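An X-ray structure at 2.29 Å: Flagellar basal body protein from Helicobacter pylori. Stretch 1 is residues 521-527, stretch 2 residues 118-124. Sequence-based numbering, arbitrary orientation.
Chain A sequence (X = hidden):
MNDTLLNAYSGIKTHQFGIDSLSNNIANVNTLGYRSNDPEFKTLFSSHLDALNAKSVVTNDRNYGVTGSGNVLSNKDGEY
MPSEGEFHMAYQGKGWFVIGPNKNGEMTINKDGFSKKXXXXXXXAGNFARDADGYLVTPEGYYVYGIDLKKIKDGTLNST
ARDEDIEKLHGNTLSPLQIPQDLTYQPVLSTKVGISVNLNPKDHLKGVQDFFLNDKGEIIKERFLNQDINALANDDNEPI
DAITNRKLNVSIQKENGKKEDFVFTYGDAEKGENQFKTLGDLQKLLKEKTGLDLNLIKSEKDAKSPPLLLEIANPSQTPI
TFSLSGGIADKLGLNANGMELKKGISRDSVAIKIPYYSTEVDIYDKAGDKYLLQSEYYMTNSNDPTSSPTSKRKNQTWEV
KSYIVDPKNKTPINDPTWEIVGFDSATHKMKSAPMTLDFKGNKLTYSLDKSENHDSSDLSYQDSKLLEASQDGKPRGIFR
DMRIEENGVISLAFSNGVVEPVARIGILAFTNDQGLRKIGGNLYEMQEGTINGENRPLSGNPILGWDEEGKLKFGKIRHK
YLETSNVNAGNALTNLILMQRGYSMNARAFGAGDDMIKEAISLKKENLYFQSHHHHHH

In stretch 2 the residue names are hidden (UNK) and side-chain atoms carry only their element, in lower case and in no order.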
ATOM      1  N   GLY A 521      16.081  10.941 -52.536  1.00114.82           N
ATOM      2  CA  GLY A 521      16.924  10.671 -51.383  1.00115.35           C
ATOM      3  C   GLY A 521      16.164  10.490 -50.085  1.00113.96           C
ATOM      4  O   GLY A 521      16.718   9.939 -49.123  1.00114.57           O
ATOM      5  N   ASN A 522      14.911  10.943 -50.030  1.00110.71           N
ATOM      6  CA  ASN A 522      14.197  10.884 -48.764  1.00105.92           C
ATOM      7  C   ASN A 522      13.733   9.461 -48.479  1.00 80.41           C
ATOM      8  O   ASN A 522      14.005   8.904 -47.411  1.00 81.12           O
ATOM      9  CB  ASN A 522      13.031  11.891 -48.754  1.00126.82           C
ATOM     10  CG  ASN A 522      11.845  11.502 -49.644  1.00144.12           C
ATOM     11  OD1 ASN A 522      11.880  10.613 -50.470  1.00148.94           O
ATOM     12  ND2 ASN A 522      10.770  12.217 -49.448  1.00150.82           N
ATOM     13  N   LEU A 523      13.091   8.829 -49.455  1.00 62.31           N
ATOM     14  CA  LEU A 523      12.233   7.684 -49.217  1.00 61.88           C
ATOM     15  C   LEU A 523      12.630   6.504 -50.085  1.00 64.10           C
ATOM     16  O   LEU A 523      13.176   6.665 -51.181  1.00 58.20           O
ATOM     17  CB  LEU A 523      10.795   8.059 -49.532  1.00 67.05           C
ATOM     18  CG  LEU A 523       9.623   8.327 -48.614  1.00 73.27           C
ATOM     19  CD1 LEU A 523       9.895   9.510 -47.783  1.00 78.45           C
ATOM     20  CD2 LEU A 523       8.487   8.627 -49.556  1.00 71.95           C
ATOM     21  N   TYR A 524      12.332   5.317 -49.580  1.00 63.06           N
ATOM     22  CA  TYR A 524      12.364   4.072 -50.330  1.00 58.59           C
ATOM     23  C   TYR A 524      10.982   3.431 -50.217  1.00 51.98           C
ATOM     24  O   TYR A 524      10.107   3.940 -49.518  1.00 50.24           O
ATOM     25  CB  TYR A 524      13.496   3.158 -49.834  1.00 57.77           C
ATOM     26  CG  TYR A 524      14.876   3.765 -50.023  1.00 61.77           C
ATOM     27  CD1 TYR A 524      15.315   4.827 -49.230  1.00 59.73           C
ATOM     28  CD2 TYR A 524      15.739   3.286 -51.001  1.00 67.83           C
ATOM     29  CE1 TYR A 524      16.570   5.389 -49.414  1.00 65.72           C
ATOM     30  CE2 TYR A 524      16.989   3.833 -51.182  1.00 62.74           C
ATOM     31  CZ  TYR A 524      17.400   4.884 -50.395  1.00 67.50           C
ATOM     32  OH  TYR A 524      18.647   5.430 -50.590  1.00 75.84           O
ATOM     33  N   GLU A 525      10.778   2.321 -50.922  1.00 45.58           N
ATOM     34  CA  GLU A 525       9.463   1.703 -51.021  1.00 43.93           C
ATOM     35  C   GLU A 525       9.658   0.255 -51.430  1.00 46.99           C
ATOM     36  O   GLU A 525      10.649  -0.086 -52.076  1.00 51.85           O
ATOM     37  CB  GLU A 525       8.586   2.432 -52.042  1.00 45.71           C
ATOM     38  CG  GLU A 525       7.165   2.630 -51.626  1.00 55.66           C
ATOM     39  CD  GLU A 525       6.319   3.138 -52.772  1.00 66.92           C
ATOM     40  OE1 GLU A 525       5.194   3.617 -52.523  1.00 72.28           O
ATOM     41  OE2 GLU A 525       6.777   3.066 -53.935  1.00 65.58           O
ATOM     42  N   MET A 526       8.718  -0.596 -51.040  1.00 52.85           N
ATOM     43  CA  MET A 526       8.751  -1.978 -51.491  1.00 55.14           C
ATOM     44  C   MET A 526       8.176  -2.086 -52.911  1.00 61.92           C
ATOM     45  O   MET A 526       7.450  -1.204 -53.383  1.00 60.54           O
ATOM     46  CB  MET A 526       7.985  -2.867 -50.508  1.00 48.96           C
ATOM     47  CG  MET A 526       8.462  -2.727 -49.053  1.00 47.96           C
ATOM     48  SD  MET A 526       7.478  -3.611 -47.800  1.00 50.98           S
ATOM     49  CE  MET A 526       5.988  -2.596 -47.722  1.00 40.91           C
ATOM     50  N   GLN A 527       8.524  -3.181 -53.594  1.00 67.37           N
ATOM     51  CA  GLN A 527       8.147  -3.408 -54.989  1.00 62.04           C
ATOM     52  C   GLN A 527       8.206  -4.908 -55.279  1.00 61.35           C
ATOM     53  O   GLN A 527       8.658  -5.696 -54.444  1.00 61.81           O
ATOM     54  CB  GLN A 527       9.063  -2.624 -55.932  1.00 64.98           C
ATOM     55  CG  GLN A 527      10.542  -2.864 -55.649  1.00 64.05           C
ATOM     56  CD  GLN A 527      11.456  -2.087 -56.565  1.00 60.41           C
ATOM     57  OE1 GLN A 527      11.003  -1.399 -57.479  1.00 62.03           O
ATOM     58  NE2 GLN A 527      12.757  -2.189 -56.320  1.00 57.27           N
ATOM     59  N   UNK A 118      -2.937   2.483 -47.136  1.00123.11           N
ATOM     60  CA  UNK A 118      -2.532   3.261 -48.279  1.00123.13           C
ATOM     61  C   UNK A 118      -1.044   3.045 -48.224  1.00100.34           C
ATOM     62  O   UNK A 118      -0.531   2.184 -47.544  1.00 83.14           O
ATOM     63  c   UNK A 118      -3.166   5.393 -49.682  1.00147.71           C
ATOM     64  c   UNK A 118      -4.447   4.877 -50.409  1.00153.88           C
ATOM     65  c   UNK A 118      -2.887   4.764 -48.296  1.00139.18           C
ATOM     66  n   UNK A 118      -4.330   3.707 -51.053  1.00156.95           N
ATOM     67  o   UNK A 118      -5.509   5.535 -50.416  1.00154.56           O
ATOM     68  N   UNK A 119      -0.339   3.849 -48.963  1.00 97.29           N
ATOM     69  CA  UNK A 119       1.075   3.693 -49.058  1.00 90.93           C
ATOM     70  C   UNK A 119       1.853   3.946 -47.802  1.00 75.19           C
ATOM     71  O   UNK A 119       1.425   4.636 -46.912  1.00 65.45           O
ATOM     72  c   UNK A 119       1.553   4.558 -50.200  1.00 94.67           C
ATOM     73  o   UNK A 119       0.708   5.283 -52.276  1.00 97.42           O
ATOM     74  o   UNK A 119      -0.084   3.447 -51.414  1.00 96.48           O
ATOM     75  c   UNK A 119       0.666   4.428 -51.386  1.00 96.26           C
ATOM     76  N   UNK A 120       3.007   3.319 -47.760  1.00 65.54           N
ATOM     77  CA  UNK A 120       3.931   3.446 -46.685  1.00 54.97           C
ATOM     78  C   UNK A 120       5.276   3.611 -47.271  1.00 50.33           C
ATOM     79  O   UNK A 120       5.578   3.078 -48.295  1.00 59.70           O
ATOM     80  n   UNK A 120       2.732   3.438 -44.243  1.00 69.46           N
ATOM     81  c   UNK A 120       2.915   2.268 -44.789  1.00 64.74           C
ATOM     82  o   UNK A 120       2.270   1.303 -44.493  1.00 66.28           O
ATOM     83  c   UNK A 120       3.929   2.203 -45.849  1.00 59.17           C
ATOM     84  N   UNK A 121       6.090   4.391 -46.621  1.00 39.47           N
ATOM     85  CA  UNK A 121       7.401   4.610 -47.115  1.00 46.33           C
ATOM     86  C   UNK A 121       8.405   4.308 -46.046  1.00 44.85           C
ATOM     87  O   UNK A 121       8.087   4.182 -44.909  1.00 49.33           O
ATOM     88  c   UNK A 121       6.547   6.462 -48.573  1.00 65.41           C
ATOM     89  c   UNK A 121       5.569   6.132 -50.703  1.00 76.37           C
ATOM     90  c   UNK A 121       6.483   5.796 -49.760  1.00 72.04           C
ATOM     91  c   UNK A 121       7.537   6.057 -47.546  1.00 55.75           C
ATOM     92  c   UNK A 121       4.690   7.145 -50.458  1.00 75.30           C
ATOM     93  c   UNK A 121       4.749   7.818 -49.273  1.00 73.56           C
ATOM     94  c   UNK A 121       5.669   7.464 -48.335  1.00 66.40           C
ATOM     95  N   UNK A 122       9.633   4.164 -46.449  1.00 42.07           N
ATOM     96  CA  UNK A 122      10.730   3.931 -45.525  1.00 47.37           C
ATOM     97  C   UNK A 122      11.743   5.056 -45.666  1.00 49.49           C
ATOM     98  O   UNK A 122      11.963   5.562 -46.765  1.00 48.79           O
ATOM     99  c   UNK A 122      10.448   0.601 -46.976  1.00 33.66           C
ATOM    100  c   UNK A 122      10.479   0.666 -44.459  1.00 39.90           C
ATOM    101  c   UNK A 122      11.384   2.580 -45.799  1.00 45.37           C
ATOM    102  c   UNK A 122      10.337   1.475 -45.744  1.00 42.00           C
ATOM    103  N   UNK A 123      12.357   5.449 -44.554  1.00 46.88           N
ATOM    104  CA  UNK A 123      13.332   6.529 -44.572  1.00 41.82           C
ATOM    105  C   UNK A 123      14.317   6.310 -43.440  1.00 42.75           C
ATOM    106  O   UNK A 123      13.998   5.658 -42.443  1.00 45.21           O
ATOM    107  c   UNK A 123      12.672   7.922 -44.432  1.00 37.34           C
ATOM    108  c   UNK A 123      11.857   8.019 -43.170  1.00 32.13           C
ATOM    109  o   UNK A 123      13.678   8.932 -44.384  1.00 44.54           O
ATOM    110  N   UNK A 124      15.523   6.849 -43.607  1.00 38.34           N
ATOM    111  CA  UNK A 124      16.463   6.963 -42.505  1.00 38.73           C
ATOM    112  C   UNK A 124      16.624   8.405 -42.038  1.00 42.03           C
ATOM    113  O   UNK A 124      17.409   8.663 -41.119  1.00 40.39           O
ATOM    114  c   UNK A 124      19.991   5.251 -42.114  1.00 53.40           C
ATOM    115  n   UNK A 124      20.653   3.240 -40.247  1.00 51.39           N
ATOM    116  c   UNK A 124      18.671   5.910 -41.696  1.00 56.25           C
ATOM    117  n   UNK A 124      19.848   3.817 -42.327  1.00 49.99           N
ATOM    118  c   UNK A 124      20.162   2.893 -41.428  1.00 51.43           C
ATOM    119  c   UNK A 124      17.817   6.350 -42.895  1.00 49.68           C
ATOM    120  n   UNK A 124      19.990   1.614 -41.718  1.00 60.77           N
TER
HETATM  121  O   HOH W   1      16.866   8.377 -46.403  1.00 42.02           O

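Position 118 carries three side-chain carbons in a chain, the third bearing one oxygen and one nitrogen. That is a primary amide on a two-methylene arm. The side chain stays out of reach of stretch 1. The residue is Gln118.

Position 119 has two side-chain carbons, the second bearing two oxygens. This is a short carboxylate. Its CB lies 4.4 Å from OE1 of Glu525, a marginal contact. The residue is Asp119.

Position 120 also has two side-chain carbons, but the second bears one oxygen and one nitrogen. The side chain does not touch stretch 1; the backbone O does, at 3.7 Å from CG of Glu525. The residue is Asn120, and its amide nitrogen is hydrogen-bonded elsewhere in the structure.

Position 121 has one carbon followed by a ring of six carbons, with no oxygen on the ring. CD2 of Leu523 sits over one face of the ring, 3.4 Å from its centroid. The residue is Phe121. The methyl position, 26° off the ring normal, makes a CH-pi contact. OE1 of Glu525 lies at the ring edge, 3.1 Å from CE1 of Phe121.

Position 122 has four side-chain carbons, forked at the second. One branch end comes 4.4 Å from CG of Met526, an apolar contact. The residue is Leu122. Its backbone pairs with Tyr524: N of Leu122 donates to O of Tyr524 at 3.1 Å, and N of Tyr524 donates to O of Leu122 at 2.8 Å.

Position 123 has one carbon bearing one oxygen and one carbon. It is a beta-branched alcohol. The hydroxyl oxygen lies 3.0 Å from O of Asn522. The residue is Thr123, and OG1 donates a hydrogen bond to that carbonyl.

Position 124 has three carbons, a nitrogen, then a carbon with two more nitrogens. The side chain makes no contact with stretch 1. The residue is Arg124. Water 1 links its backbone to stretch 1: it donates to O of Asn522 at 3.1 Å and accepts a weak bond from N of Arg124 at 3.5 Å.

The contact works through a single antiparallel bridge between Tyr524 and Leu122, which joins segments far apart in sequence. O of Leu122 also receives a CA-H...O contact from CA of Leu523 at 3.3 Å. Leu523 packs on Phe121, and Met526 meets Leu122, so apolar packing supplements the backbone pairing. Together the two stretches bury 435 Å².

Stretch 2, residues 118-124: QDNFLTR
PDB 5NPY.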